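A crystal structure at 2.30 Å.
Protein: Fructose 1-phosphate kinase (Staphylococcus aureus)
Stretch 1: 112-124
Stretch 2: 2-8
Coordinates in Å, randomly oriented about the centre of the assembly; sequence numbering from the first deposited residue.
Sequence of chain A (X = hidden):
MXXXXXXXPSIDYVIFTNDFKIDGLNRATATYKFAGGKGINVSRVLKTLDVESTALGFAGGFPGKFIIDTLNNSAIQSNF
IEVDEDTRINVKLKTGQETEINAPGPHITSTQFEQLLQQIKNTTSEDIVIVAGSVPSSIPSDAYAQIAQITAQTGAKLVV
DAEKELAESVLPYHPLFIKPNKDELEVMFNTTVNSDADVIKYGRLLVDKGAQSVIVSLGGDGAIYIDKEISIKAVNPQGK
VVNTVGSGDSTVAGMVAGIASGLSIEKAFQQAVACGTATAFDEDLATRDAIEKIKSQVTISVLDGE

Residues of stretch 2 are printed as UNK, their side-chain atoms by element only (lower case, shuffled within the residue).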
# COMPACT_ATOMS: atom_id res chain seq x y z
N GLN A 112 20.04 -9.26 11.16
CA GLN A 112 19.37 -9.62 9.93
C GLN A 112 20.29 -9.54 8.72
O GLN A 112 20.29 -10.44 7.88
CB GLN A 112 18.12 -8.77 9.74
CG GLN A 112 16.94 -9.32 10.53
CD GLN A 112 15.98 -8.25 11.01
OE1 GLN A 112 16.07 -7.08 10.63
NE2 GLN A 112 15.05 -8.66 11.88
N PHE A 113 21.07 -8.46 8.63
CA PHE A 113 22.07 -8.36 7.58
C PHE A 113 23.09 -9.51 7.67
O PHE A 113 23.52 -10.06 6.64
CB PHE A 113 22.80 -7.00 7.59
CG PHE A 113 23.80 -6.87 6.48
CD1 PHE A 113 23.38 -6.60 5.18
CD2 PHE A 113 25.16 -7.07 6.72
CE1 PHE A 113 24.30 -6.51 4.15
CE2 PHE A 113 26.08 -6.97 5.69
CZ PHE A 113 25.65 -6.70 4.40
N GLU A 114 23.47 -9.87 8.90
CA GLU A 114 24.35 -11.01 9.18
C GLU A 114 23.77 -12.32 8.64
O GLU A 114 24.50 -13.13 8.06
CB GLU A 114 24.64 -11.12 10.68
CG GLU A 114 25.65 -10.10 11.17
CD GLU A 114 25.52 -9.74 12.65
OE1 GLU A 114 25.00 -10.57 13.45
OE2 GLU A 114 25.96 -8.62 13.02
N GLN A 115 22.46 -12.52 8.82
CA GLN A 115 21.73 -13.64 8.21
C GLN A 115 21.89 -13.72 6.69
O GLN A 115 22.02 -14.81 6.13
CB GLN A 115 20.24 -13.56 8.54
CG GLN A 115 19.85 -13.90 9.95
CD GLN A 115 18.35 -13.79 10.17
OE1 GLN A 115 17.55 -14.37 9.43
NE2 GLN A 115 17.95 -13.04 11.20
N LEU A 116 21.85 -12.56 6.02
CA LEU A 116 22.04 -12.49 4.57
C LEU A 116 23.44 -12.95 4.17
O LEU A 116 23.58 -13.75 3.25
CB LEU A 116 21.79 -11.07 4.04
CG LEU A 116 22.19 -10.81 2.58
CD1 LEU A 116 21.45 -11.76 1.65
CD2 LEU A 116 21.94 -9.35 2.18
N LEU A 117 24.45 -12.42 4.86
CA LEU A 117 25.83 -12.83 4.66
C LEU A 117 26.05 -14.33 4.90
O LEU A 117 26.88 -14.94 4.23
CB LEU A 117 26.76 -12.05 5.61
CG LEU A 117 26.86 -10.54 5.50
CD1 LEU A 117 27.92 -10.03 6.48
CD2 LEU A 117 27.16 -10.09 4.05
N GLN A 118 25.31 -14.89 5.85
CA GLN A 118 25.42 -16.33 6.14
C GLN A 118 24.95 -17.15 4.94
O GLN A 118 25.47 -18.24 4.70
CB GLN A 118 24.65 -16.72 7.41
CG GLN A 118 24.71 -18.22 7.78
CD GLN A 118 26.07 -18.67 8.29
OE1 GLN A 118 26.85 -17.87 8.80
NE2 GLN A 118 26.36 -19.96 8.16
N GLN A 119 23.99 -16.61 4.19
CA GLN A 119 23.52 -17.25 2.97
C GLN A 119 24.56 -17.18 1.87
O GLN A 119 24.71 -18.13 1.10
CB GLN A 119 22.23 -16.60 2.48
CG GLN A 119 21.05 -16.83 3.38
CD GLN A 119 19.79 -16.22 2.83
OE1 GLN A 119 19.83 -15.16 2.21
NE2 GLN A 119 18.67 -16.90 3.04
N ILE A 120 25.26 -16.05 1.78
CA ILE A 120 26.30 -15.89 0.77
C ILE A 120 27.49 -16.79 1.10
O ILE A 120 28.17 -17.28 0.20
CB ILE A 120 26.77 -14.42 0.64
CG1 ILE A 120 25.57 -13.46 0.55
CG2 ILE A 120 27.76 -14.25 -0.54
CD1 ILE A 120 24.62 -13.65 -0.65
N LYS A 121 27.71 -17.01 2.40
CA LYS A 121 28.72 -17.96 2.88
C LYS A 121 28.49 -19.40 2.42
O LYS A 121 29.44 -20.20 2.39
CB LYS A 121 28.85 -17.90 4.41
CG LYS A 121 29.73 -16.76 4.89
CD LYS A 121 29.59 -16.48 6.39
CE LYS A 121 30.31 -15.18 6.75
NZ LYS A 121 30.03 -14.71 8.14
N ASN A 122 27.25 -19.74 2.06
CA ASN A 122 26.93 -21.11 1.66
C ASN A 122 26.96 -21.35 0.16
O ASN A 122 26.58 -22.43 -0.30
CB ASN A 122 25.60 -21.56 2.26
CG ASN A 122 25.67 -21.71 3.78
OD1 ASN A 122 26.56 -22.37 4.31
ND2 ASN A 122 24.72 -21.09 4.48
N THR A 123 27.44 -20.36 -0.59
CA THR A 123 27.63 -20.47 -2.03
C THR A 123 28.87 -21.29 -2.41
O THR A 123 29.77 -21.52 -1.59
CB THR A 123 27.68 -19.08 -2.75
OG1 THR A 123 28.70 -18.27 -2.16
CG2 THR A 123 26.35 -18.38 -2.67
N THR A 124 28.90 -21.73 -3.67
CA THR A 124 29.99 -22.54 -4.19
C THR A 124 30.53 -21.89 -5.47
O THR A 124 29.94 -20.92 -5.98
CB THR A 124 29.51 -23.98 -4.51
OG1 THR A 124 28.48 -23.93 -5.49
CG2 THR A 124 28.96 -24.67 -3.25
N UNK A 2 21.80 -19.58 -9.26
CA UNK A 2 22.01 -18.14 -9.41
C UNK A 2 21.18 -17.37 -8.36
O UNK A 2 19.99 -17.65 -8.18
c UNK A 2 22.61 -18.19 -11.86
c UNK A 2 22.08 -18.29 -13.26
c UNK A 2 21.54 -16.15 -10.89
c UNK A 2 21.61 -17.66 -10.83
N UNK A 3 21.81 -16.41 -7.69
CA UNK A 3 21.18 -15.64 -6.63
C UNK A 3 21.15 -14.16 -6.95
O UNK A 3 22.17 -13.58 -7.32
c UNK A 3 23.06 -18.06 -5.04
c UNK A 3 21.92 -15.83 -5.31
c UNK A 3 21.97 -19.88 -3.96
o UNK A 3 21.98 -21.18 -3.54
c UNK A 3 21.94 -17.26 -4.83
c UNK A 3 20.85 -19.11 -3.74
c UNK A 3 20.83 -17.81 -4.18
c UNK A 3 23.08 -19.37 -4.61
N UNK A 4 19.97 -13.56 -6.83
CA UNK A 4 19.85 -12.11 -6.91
C UNK A 4 19.70 -11.56 -5.49
O UNK A 4 19.07 -12.19 -4.63
o UNK A 4 17.44 -12.13 -7.25
c UNK A 4 18.85 -12.29 -9.20
c UNK A 4 18.67 -11.68 -7.81
N UNK A 5 20.32 -10.42 -5.21
CA UNK A 5 20.20 -9.80 -3.89
C UNK A 5 19.55 -8.42 -4.08
O UNK A 5 20.04 -7.61 -4.86
c UNK A 5 22.28 -11.08 -3.14
c UNK A 5 21.57 -9.70 -3.17
c UNK A 5 21.42 -9.15 -1.75
N UNK A 6 18.42 -8.20 -3.41
CA UNK A 6 17.73 -6.92 -3.37
C UNK A 6 17.60 -6.55 -1.88
O UNK A 6 16.85 -7.17 -1.14
c UNK A 6 16.31 -7.00 -4.06
c UNK A 6 15.64 -5.66 -4.09
o UNK A 6 16.43 -7.47 -5.41
N UNK A 7 18.36 -5.54 -1.46
CA UNK A 7 18.33 -5.04 -0.09
C UNK A 7 17.01 -4.39 0.31
O UNK A 7 16.57 -4.51 1.46
c UNK A 7 23.37 -5.46 -0.63
c UNK A 7 22.50 -6.20 0.16
c UNK A 7 21.23 -5.74 0.39
c UNK A 7 21.68 -3.80 -0.94
c UNK A 7 20.80 -4.53 -0.15
c UNK A 7 22.96 -4.26 -1.18
c UNK A 7 19.43 -4.02 0.12
N UNK A 8 16.39 -3.67 -0.63
CA UNK A 8 15.21 -2.88 -0.35
C UNK A 8 14.11 -3.13 -1.40
O UNK A 8 13.67 -2.20 -2.09
c UNK A 8 15.61 -1.39 -0.27
o UNK A 8 13.52 -0.99 0.82
n UNK A 8 14.65 0.80 0.10
c UNK A 8 14.50 -0.51 0.27

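Position 2 opens the strand with four side-chain carbons and no heteroatom. The chain forks at its first atom, and one arm is two carbons long; nothing on stretch 1 lies within contact distance. A beta-branched side chain of this composition is isoleucine, Ile-2, buried but out of reach of the helix.

At position 3 a single carbon leads to a ring of six carbons that bears one oxygen. The CA-to-CB bond points toward stretch 1, and a ring carbon there lies 3.9 Å from CG2 of Thr-123. The hydroxylated ring identifies Tyr-3, and the carbon concerned is CE1.

Position 4 has three side-chain atoms, one carbon carrying an oxygen and a second carbon, and makes no contact with stretch 1. This is Thr-4, whose OG1 is hydrogen-bonded elsewhere in the structure.

Position 5 again points toward the helix. Its three carbons, one carrying the other two, form a short apolar fork. One tip is 4.0 Å from CD2 of Leu-116 and the other 4.3 Å from CD1 of Ile-120. The residue is Val-5, with CG1 against the leucine and CG2 against the isoleucine.

Position 6 repeats the pattern of one carbon carrying an oxygen and a carbon, but its CA-to-CB bond points away from stretch 1. It is Thr-6, with OG1 also satisfied elsewhere.

Beyond the strand, position 7 has one carbon followed by an unsubstituted six-carbon ring. The CA-to-CB bond runs sideways, yet the ring reaches the helix, where one of its carbons lies 3.8 Å from CD2 of Leu-116 and 4.4 Å from CE1 of Phe-113. This is Phe-7, and CE2 makes both approaches; the leucine methyl sits at the ring edge, near its plane.

Position 8 has two carbons, the second carrying one oxygen and one nitrogen, and is too distant to touch stretch 1. The carboxamide marks Asn-8.

The contact is built from side chains alone, with no hydrogen bond between the stretches. Strand alternation directs Tyr-3 and Val-5 toward the helix, while Phe-7 joins them through the reach of its ring. On the helix, Phe-113, Leu-116 and Ile-120 recur at intervals of three and four residues, bringing their side chains to the same side. Leu-116 bridges Val-5 and Phe-7. Beyond Ile-120, a type I turn brings Thr-123 to Tyr-3; the threonine OG1 donates a 2.6 Å hydrogen bond to O of Ile-120, while its methyl meets the tyrosine ring. Together these contacts bury 219 Å², summed over both sides.

Stretch 2 (2-8) IYTVTFN
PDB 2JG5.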